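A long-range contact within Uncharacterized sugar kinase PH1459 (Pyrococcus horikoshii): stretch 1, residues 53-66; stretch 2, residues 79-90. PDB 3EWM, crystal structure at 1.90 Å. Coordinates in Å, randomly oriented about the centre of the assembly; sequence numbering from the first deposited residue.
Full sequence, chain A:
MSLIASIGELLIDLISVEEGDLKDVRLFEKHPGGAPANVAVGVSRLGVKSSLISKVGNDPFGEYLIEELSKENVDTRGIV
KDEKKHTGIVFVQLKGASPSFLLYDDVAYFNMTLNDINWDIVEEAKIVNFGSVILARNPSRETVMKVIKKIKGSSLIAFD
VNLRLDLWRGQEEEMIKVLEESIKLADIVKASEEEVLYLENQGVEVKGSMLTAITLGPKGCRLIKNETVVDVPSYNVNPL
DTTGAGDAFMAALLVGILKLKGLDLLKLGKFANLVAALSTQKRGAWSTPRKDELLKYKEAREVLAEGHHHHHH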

ATOM      1  N   ILE A  53      11.842   2.416 -17.522  1.00  9.92           N
ATOM      2  CA  ILE A  53      11.433   3.765 -17.212  1.00  9.24           C
ATOM      3  C   ILE A  53      10.204   3.665 -16.347  1.00  9.00           C
ATOM      4  O   ILE A  53       9.178   3.111 -16.747  1.00  9.48           O
ATOM      5  CB  ILE A  53      11.146   4.572 -18.487  1.00  9.02           C
ATOM      6  CG1 ILE A  53      12.463   4.840 -19.228  1.00 10.66           C
ATOM      7  CG2 ILE A  53      10.372   5.900 -18.146  1.00  8.61           C
ATOM      8  CD1 ILE A  53      12.280   4.942 -20.718  1.00 13.70           C
ATOM      9  N   SER A  54      10.320   4.202 -15.143  1.00  8.54           N
ATOM     10  CA  SER A  54       9.251   4.148 -14.192  1.00  8.06           C
ATOM     11  C   SER A  54       9.474   5.205 -13.123  1.00  8.43           C
ATOM     12  O   SER A  54      10.350   6.080 -13.256  1.00  7.63           O
ATOM     13  CB  SER A  54       9.141   2.759 -13.567  1.00  8.27           C
ATOM     14  OG  SER A  54       7.900   2.658 -12.899  1.00  8.12           O
ATOM     15  N   LYS A  55       8.680   5.125 -12.063  1.00  8.20           N
ATOM     16  CA  LYS A  55       8.769   6.115 -11.019  1.00  9.01           C
ATOM     17  C   LYS A  55       8.403   5.421  -9.735  1.00  8.61           C
ATOM     18  O   LYS A  55       7.393   4.704  -9.671  1.00  9.31           O
ATOM     19  CB  LYS A  55       7.809   7.284 -11.298  1.00  8.47           C
ATOM     20  CG  LYS A  55       8.221   8.587 -10.618  1.00 10.44           C
ATOM     21  CD  LYS A  55       7.346   9.726 -11.079  1.00 10.13           C
ATOM     22  CE  LYS A  55       7.690  11.022 -10.361  1.00 11.70           C
ATOM     23  NZ  LYS A  55       6.872  12.158 -10.867  1.00 11.91           N
ATOM     24  N   VAL A  56       9.249   5.601  -8.727  1.00  8.12           N
ATOM     25  CA  VAL A  56       8.992   5.023  -7.398  1.00  7.94           C
ATOM     26  C   VAL A  56       8.983   6.163  -6.394  1.00  8.84           C
ATOM     27  O   VAL A  56       9.316   7.305  -6.733  1.00  8.29           O
ATOM     28  CB  VAL A  56      10.063   3.959  -7.006  1.00  7.48           C
ATOM     29  CG1 VAL A  56       9.968   2.730  -7.911  1.00  6.39           C
ATOM     30  CG2 VAL A  56      11.471   4.548  -7.061  1.00  8.08           C
ATOM     31  N   GLY A  57       8.605   5.860  -5.160  1.00  8.85           N
ATOM     32  CA  GLY A  57       8.657   6.841  -4.101  1.00  9.36           C
ATOM     33  C   GLY A  57      10.091   6.959  -3.631  1.00  9.61           C
ATOM     34  O   GLY A  57      10.882   6.009  -3.723  1.00  9.05           O
ATOM     35  N   ASN A  58      10.426   8.130  -3.116  1.00 10.64           N
ATOM     36  CA  ASN A  58      11.668   8.289  -2.366  1.00 11.99           C
ATOM     37  C   ASN A  58      11.462   7.642  -0.994  1.00 11.80           C
ATOM     38  O   ASN A  58      11.243   8.306   0.016  1.00 12.41           O
ATOM     39  CB  ASN A  58      12.064   9.769  -2.252  1.00 12.97           C
ATOM     40  CG  ASN A  58      13.342   9.966  -1.450  1.00 15.77           C
ATOM     41  OD1 ASN A  58      14.152   9.034  -1.287  1.00 15.66           O
ATOM     42  ND2 ASN A  58      13.536  11.186  -0.942  1.00 19.85           N
ATOM     43  N   ASP A  59      11.488   6.321  -0.990  1.00 11.84           N
ATOM     44  CA  ASP A  59      11.182   5.546   0.197  1.00 11.66           C
ATOM     45  C   ASP A  59      11.905   4.204   0.131  1.00 11.62           C
ATOM     46  O   ASP A  59      12.503   3.883  -0.900  1.00 11.33           O
ATOM     47  CB  ASP A  59       9.664   5.442   0.417  1.00 11.76           C
ATOM     48  CG  ASP A  59       8.904   4.819  -0.757  1.00 11.96           C
ATOM     49  OD1 ASP A  59       9.321   3.770  -1.277  1.00 10.67           O
ATOM     50  OD2 ASP A  59       7.840   5.370  -1.116  1.00 10.01           O
ATOM     51  N   PRO A  60      11.879   3.426   1.232  1.00 11.89           N
ATOM     52  CA  PRO A  60      12.591   2.158   1.272  1.00 11.49           C
ATOM     53  C   PRO A  60      12.147   1.196   0.179  1.00 10.27           C
ATOM     54  O   PRO A  60      12.945   0.391  -0.288  1.00  9.05           O
ATOM     55  CB  PRO A  60      12.202   1.586   2.626  1.00 11.99           C
ATOM     56  CG  PRO A  60      11.950   2.825   3.469  1.00 13.17           C
ATOM     57  CD  PRO A  60      11.209   3.708   2.513  1.00 12.12           C
ATOM     58  N   PHE A  61      10.876   1.278  -0.198  1.00  9.46           N
ATOM     59  CA  PHE A  61      10.329   0.355  -1.187  1.00  8.87           C
ATOM     60  C   PHE A  61      10.842   0.717  -2.563  1.00  8.25           C
ATOM     61  O   PHE A  61      11.147  -0.155  -3.365  1.00  8.48           O
ATOM     62  CB  PHE A  61       8.795   0.323  -1.122  1.00  8.21           C
ATOM     63  CG  PHE A  61       8.254  -0.477   0.050  1.00  9.83           C
ATOM     64  CD1 PHE A  61       9.129  -1.140   0.938  1.00  9.19           C
ATOM     65  CD2 PHE A  61       6.887  -0.589   0.256  1.00 10.78           C
ATOM     66  CE1 PHE A  61       8.645  -1.899   1.998  1.00  9.02           C
ATOM     67  CE2 PHE A  61       6.394  -1.350   1.315  1.00 11.55           C
ATOM     68  CZ  PHE A  61       7.272  -2.003   2.185  1.00  9.87           C
ATOM     69  N   GLY A  62      10.948   2.017  -2.821  1.00  9.30           N
ATOM     70  CA  GLY A  62      11.571   2.518  -4.047  1.00  7.47           C
ATOM     71  C   GLY A  62      13.013   2.075  -4.147  1.00  8.54           C
ATOM     72  O   GLY A  62      13.456   1.589  -5.196  1.00  7.21           O
ATOM     73  N   GLU A  63      13.758   2.240  -3.055  1.00  7.90           N
ATOM     74  CA  GLU A  63      15.151   1.768  -3.022  1.00  8.96           C
ATOM     75  C   GLU A  63      15.271   0.280  -3.257  1.00  8.16           C
ATOM     76  O   GLU A  63      16.118  -0.145  -4.008  1.00  8.31           O
ATOM     77  CB  GLU A  63      15.793   2.111  -1.684  1.00  9.79           C
ATOM     78  CG  GLU A  63      16.043   3.593  -1.539  1.00 13.66           C
ATOM     79  CD  GLU A  63      16.109   4.028  -0.093  1.00 19.30           C
ATOM     80  OE1 GLU A  63      16.485   3.198   0.767  1.00 20.23           O
ATOM     81  OE2 GLU A  63      15.789   5.208   0.178  1.00 20.82           O
ATOM     82  N   TYR A  64      14.405  -0.503  -2.610  1.00  8.04           N
ATOM     83  CA  TYR A  64      14.367  -1.939  -2.817  1.00  8.89           C
ATOM     84  C   TYR A  64      14.191  -2.310  -4.273  1.00  8.11           C
ATOM     85  O   TYR A  64      14.938  -3.130  -4.808  1.00  8.86           O
ATOM     86  CB  TYR A  64      13.249  -2.557  -1.987  1.00  9.04           C
ATOM     87  CG  TYR A  64      12.910  -3.980  -2.304  1.00 10.28           C
ATOM     88  CD1 TYR A  64      13.706  -5.031  -1.842  1.00 10.84           C
ATOM     89  CD2 TYR A  64      11.762  -4.292  -3.036  1.00 10.97           C
ATOM     90  CE1 TYR A  64      13.374  -6.340  -2.108  1.00 10.00           C
ATOM     91  CE2 TYR A  64      11.424  -5.598  -3.300  1.00 12.20           C
ATOM     92  CZ  TYR A  64      12.246  -6.615  -2.836  1.00 11.55           C
ATOM     93  OH  TYR A  64      11.912  -7.926  -3.087  1.00 13.35           O
ATOM     94  N   LEU A  65      13.184  -1.728  -4.913  1.00  7.68           N
ATOM     95  CA  LEU A  65      12.913  -2.060  -6.311  1.00  8.05           C
ATOM     96  C   LEU A  65      14.090  -1.752  -7.213  1.00  8.35           C
ATOM     97  O   LEU A  65      14.452  -2.558  -8.062  1.00  8.55           O
ATOM     98  CB  LEU A  65      11.654  -1.337  -6.813  1.00  7.35           C
ATOM     99  CG  LEU A  65      10.390  -1.831  -6.109  1.00  6.20           C
ATOM    100  CD1 LEU A  65       9.205  -0.924  -6.474  1.00  6.46           C
ATOM    101  CD2 LEU A  65      10.089  -3.276  -6.441  1.00  6.67           C
ATOM    102  N   ILE A  66      14.688  -0.575  -7.030  1.00  8.51           N
ATOM    103  CA  ILE A  66      15.823  -0.197  -7.857  1.00  9.14           C
ATOM    104  C   ILE A  66      16.970  -1.198  -7.630  1.00  9.64           C
ATOM    105  O   ILE A  66      17.591  -1.673  -8.580  1.00 10.10           O
ATOM    106  CB  ILE A  66      16.270   1.261  -7.569  1.00  8.98           C
ATOM    107  CG1 ILE A  66      15.203   2.260  -8.064  1.00  8.98           C
ATOM    108  CG2 ILE A  66      17.605   1.545  -8.218  1.00  9.62           C
ATOM    109  CD1 ILE A  66      15.335   3.647  -7.458  1.00 11.17           C
ATOM    110  N   ILE A  79      14.523   5.283 -13.783  1.00 11.64           N
ATOM    111  CA  ILE A  79      13.557   5.220 -12.694  1.00 11.37           C
ATOM    112  C   ILE A  79      13.685   6.474 -11.845  1.00 11.94           C
ATOM    113  O   ILE A  79      14.736   6.732 -11.250  1.00 13.44           O
ATOM    114  CB  ILE A  79      13.696   3.939 -11.839  1.00 11.35           C
ATOM    115  CG1 ILE A  79      13.583   2.697 -12.728  1.00 10.74           C
ATOM    116  CG2 ILE A  79      12.655   3.930 -10.691  1.00 11.48           C
ATOM    117  CD1 ILE A  79      13.962   1.431 -12.036  1.00 11.28           C
ATOM    118  N   VAL A  80      12.607   7.251 -11.805  1.00 11.93           N
ATOM    119  CA  VAL A  80      12.595   8.531 -11.082  1.00 12.34           C
ATOM    120  C   VAL A  80      12.061   8.307  -9.676  1.00 12.23           C
ATOM    121  O   VAL A  80      11.254   7.411  -9.444  1.00 11.80           O
ATOM    122  CB  VAL A  80      11.743   9.582 -11.839  1.00 12.17           C
ATOM    123  CG1 VAL A  80      11.569  10.849 -11.020  1.00 13.50           C
ATOM    124  CG2 VAL A  80      12.375   9.894 -13.181  1.00 12.19           C
ATOM    125  N   LYS A  81      12.546   9.092  -8.725  1.00 13.01           N
ATOM    126  CA  LYS A  81      12.023   9.040  -7.380  1.00 13.98           C
ATOM    127  C   LYS A  81      11.067  10.203  -7.198  1.00 14.20           C
ATOM    128  O   LYS A  81      11.412  11.363  -7.434  1.00 14.43           O
ATOM    129  CB  LYS A  81      13.140   9.093  -6.340  1.00 14.80           C
ATOM    130  CG  LYS A  81      14.083   7.926  -6.434  1.00 17.93           C
ATOM    131  CD  LYS A  81      14.990   7.847  -5.208  1.00 22.34           C
ATOM    132  CE  LYS A  81      15.757   6.540  -5.213  1.00 23.18           C
ATOM    133  NZ  LYS A  81      16.441   6.317  -3.908  1.00 24.96           N
ATOM    134  N   ASP A  82       9.860   9.855  -6.795  1.00 13.76           N
ATOM    135  CA  ASP A  82       8.807  10.808  -6.524  1.00 14.88           C
ATOM    136  C   ASP A  82       8.888  11.233  -5.060  1.00 15.60           C
ATOM    137  O   ASP A  82       8.851  10.407  -4.147  1.00 15.25           O
ATOM    138  CB  ASP A  82       7.461  10.167  -6.837  1.00 14.55           C
ATOM    139  CG  ASP A  82       6.359  11.179  -7.009  1.00 14.08           C
ATOM    140  OD1 ASP A  82       6.311  12.158  -6.235  1.00 12.66           O
ATOM    141  OD2 ASP A  82       5.518  10.970  -7.897  1.00 14.25           O
ATOM    142  N   GLU A  83       9.048  12.535  -4.854  1.00 16.52           N
ATOM    143  CA  GLU A  83       9.073  13.090  -3.508  1.00 17.56           C
ATOM    144  C   GLU A  83       7.675  13.292  -2.930  1.00 17.57           C
ATOM    145  O   GLU A  83       7.530  13.563  -1.742  1.00 17.89           O
ATOM    146  CB  GLU A  83       9.846  14.420  -3.512  1.00 18.03           C
ATOM    147  CG  GLU A  83      11.301  14.283  -3.972  1.00 20.62           C
ATOM    148  CD  GLU A  83      12.159  13.459  -3.019  1.00 23.53           C
ATOM    149  OE1 GLU A  83      11.754  13.255  -1.851  1.00 23.94           O
ATOM    150  OE2 GLU A  83      13.248  13.018  -3.441  1.00 27.48           O
ATOM    151  N   LYS A  84       6.649  13.168  -3.761  1.00 17.30           N
ATOM    152  CA  LYS A  84       5.280  13.401  -3.304  1.00 17.47           C
ATOM    153  C   LYS A  84       4.378  12.158  -3.289  1.00 16.80           C
ATOM    154  O   LYS A  84       3.279  12.208  -2.747  1.00 18.16           O
ATOM    155  CB  LYS A  84       4.611  14.497  -4.136  1.00 17.49           C
ATOM    156  CG  LYS A  84       5.376  15.818  -4.185  1.00 19.32           C
ATOM    157  CD  LYS A  84       5.314  16.516  -2.862  1.00 20.01           C
ATOM    158  CE  LYS A  84       5.889  17.925  -2.970  1.00 20.68           C
ATOM    159  NZ  LYS A  84       6.181  18.473  -1.613  1.00 20.43           N
ATOM    160  N   LYS A  85       4.812  11.062  -3.902  1.00 15.30           N
ATOM    161  CA  LYS A  85       3.977   9.869  -3.934  1.00 13.73           C
ATOM    162  C   LYS A  85       4.829   8.713  -3.462  1.00 12.87           C
ATOM    163  O   LYS A  85       6.032   8.723  -3.635  1.00 13.36           O
ATOM    164  CB  LYS A  85       3.399   9.578  -5.329  1.00 12.89           C
ATOM    165  CG  LYS A  85       2.590  10.712  -5.994  1.00 13.28           C
ATOM    166  CD  LYS A  85       1.310  11.047  -5.278  1.00 11.55           C
ATOM    167  CE  LYS A  85       0.540  12.155  -6.024  1.00 13.22           C
ATOM    168  NZ  LYS A  85      -0.799  12.352  -5.391  1.00 16.49           N
ATOM    169  N   HIS A  86       4.196   7.744  -2.825  1.00 12.44           N
ATOM    170  CA  HIS A  86       4.905   6.573  -2.345  1.00 11.62           C
ATOM    171  C   HIS A  86       5.004   5.547  -3.452  1.00 10.56           C
ATOM    172  O   HIS A  86       4.263   5.596  -4.431  1.00  9.22           O
ATOM    173  CB  HIS A  86       4.210   6.013  -1.111  1.00 11.91           C
ATOM    174  CG  HIS A  86       4.195   6.992   0.015  1.00 15.73           C
ATOM    175  ND1 HIS A  86       3.059   7.675   0.397  1.00 18.89           N
ATOM    176  CD2 HIS A  86       5.206   7.492   0.761  1.00 18.75           C
ATOM    177  CE1 HIS A  86       3.367   8.520   1.365  1.00 19.48           C
ATOM    178  NE2 HIS A  86       4.664   8.427   1.604  1.00 20.01           N
ATOM    179  N   THR A  87       5.952   4.644  -3.276  1.00  9.79           N
ATOM    180  CA  THR A  87       6.184   3.568  -4.203  1.00  9.12           C
ATOM    181  C   THR A  87       4.906   2.752  -4.386  1.00  8.46           C
ATOM    182  O   THR A  87       4.185   2.471  -3.425  1.00  8.05           O
ATOM    183  CB  THR A  87       7.319   2.691  -3.667  1.00  8.47           C
ATOM    184  OG1 THR A  87       8.533   3.464  -3.636  1.00  9.43           O
ATOM    185  CG2 THR A  87       7.515   1.481  -4.540  1.00  8.14           C
ATOM    186  N   GLY A  88       4.625   2.398  -5.631  1.00  8.43           N
ATOM    187  CA  GLY A  88       3.531   1.494  -5.926  1.00  8.38           C
ATOM    188  C   GLY A  88       3.534   0.257  -5.058  1.00  8.62           C
ATOM    189  O   GLY A  88       4.587  -0.341  -4.775  1.00  8.70           O
ATOM    190  N   ILE A  89       2.336  -0.126  -4.644  1.00  8.75           N
ATOM    191  CA  ILE A  89       2.136  -1.346  -3.926  1.00  8.98           C
ATOM    192  C   ILE A  89       0.867  -2.010  -4.448  1.00  8.72           C
ATOM    193  O   ILE A  89      -0.105  -1.361  -4.860  1.00  8.28           O
ATOM    194  CB  ILE A  89       2.023  -1.141  -2.375  1.00  9.42           C
ATOM    195  CG1 ILE A  89       0.879  -0.184  -2.054  1.00 11.00           C
ATOM    196  CG2 ILE A  89       3.395  -0.734  -1.721  1.00  9.11           C
ATOM    197  CD1 ILE A  89       0.405  -0.311  -0.654  1.00 17.77           C
ATOM    198  N   VAL A  90       0.913  -3.322  -4.485  1.00  8.95           N
ATOM    199  CA  VAL A  90      -0.268  -4.094  -4.742  1.00  8.95           C
ATOM    200  C   VAL A  90      -0.261  -5.304  -3.826  1.00  9.14           C
ATOM    201  O   VAL A  90       0.773  -5.933  -3.637  1.00  8.73           O
ATOM    202  CB  VAL A  90      -0.420  -4.478  -6.257  1.00  9.32           C
ATOM    203  CG1 VAL A  90       0.780  -5.218  -6.757  1.00 11.11           C
ATOM    204  CG2 VAL A  90      -1.717  -5.314  -6.495  1.00  7.50           C
TER
HETATM  205  O   HOH W   1       6.233   2.946  -7.924  1.00  7.98           O
HETATM  206  O   HOH W   2      14.898   6.667  -1.614  1.00 25.59           O

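What ties the two backbones together? Strand 53-57 runs parallel to strand 79-82, joined by a ladder of bonds: Val80 N donates to Ser54 O (2.9 Å), Val56 N to Val80 O (2.8 Å), Asp82 N to Val56 O (2.6 Å), and Asn58 N to Asp82 O (3.0 Å). Side chains alternate between the faces, so Val56, Ile79 and Lys81 share one and Lys55, Val80 and Asp82 the other.

How does Asp59 serve both stretches? With chi1 at 58° (p), its carboxylate engages Thr87 through both oxygens: Thr87 OG1 donates to Asp59 OD1 (2.5 Å), and Thr87 N to Asp59 OD2 (3.0 Å). Asp59 OD1 also caps the helix by accepting from Gly62 N (2.8 Å). Thr87, in the m rotamer, uses its hydroxyl twice, since Gly57 N donates to Thr87 OG1 (2.8 Å), while its methyl CG2 lies 3.5 Å from Leu65 CD1. A buried threonine thus meets polar and apolar neighbours at once.

Why is glycine suited to the place of Gly57? A CB on Gly57 would lie 2.6 Å from Thr87 N and 2.1 Å from Asp59 OD2, clashing with both partners of that hydrogen bond. Instead, Gly57 CA comes within 3.3 Å of Lys85 O.

What do the longer side chains do? Lys55 is extended, all four chi angles t, which carries its NZ to a salt bridge with Asp82 OD2 (3.5 Å). On the other face, Ile79 offers CG2 to Val56 CG2 (3.9 Å) and to Ile66 CG1 (4.0 Å), packing strand against helix. Lys81, m at chi1 and then extended, runs past Ile66, its CE 3.7 Å from Ile66 CD1, and its NZ donates to water 2 (2.8 Å to the water O). At the exposed margin, Asn58 ND2 donates to Glu83 OE1 (2.9 Å).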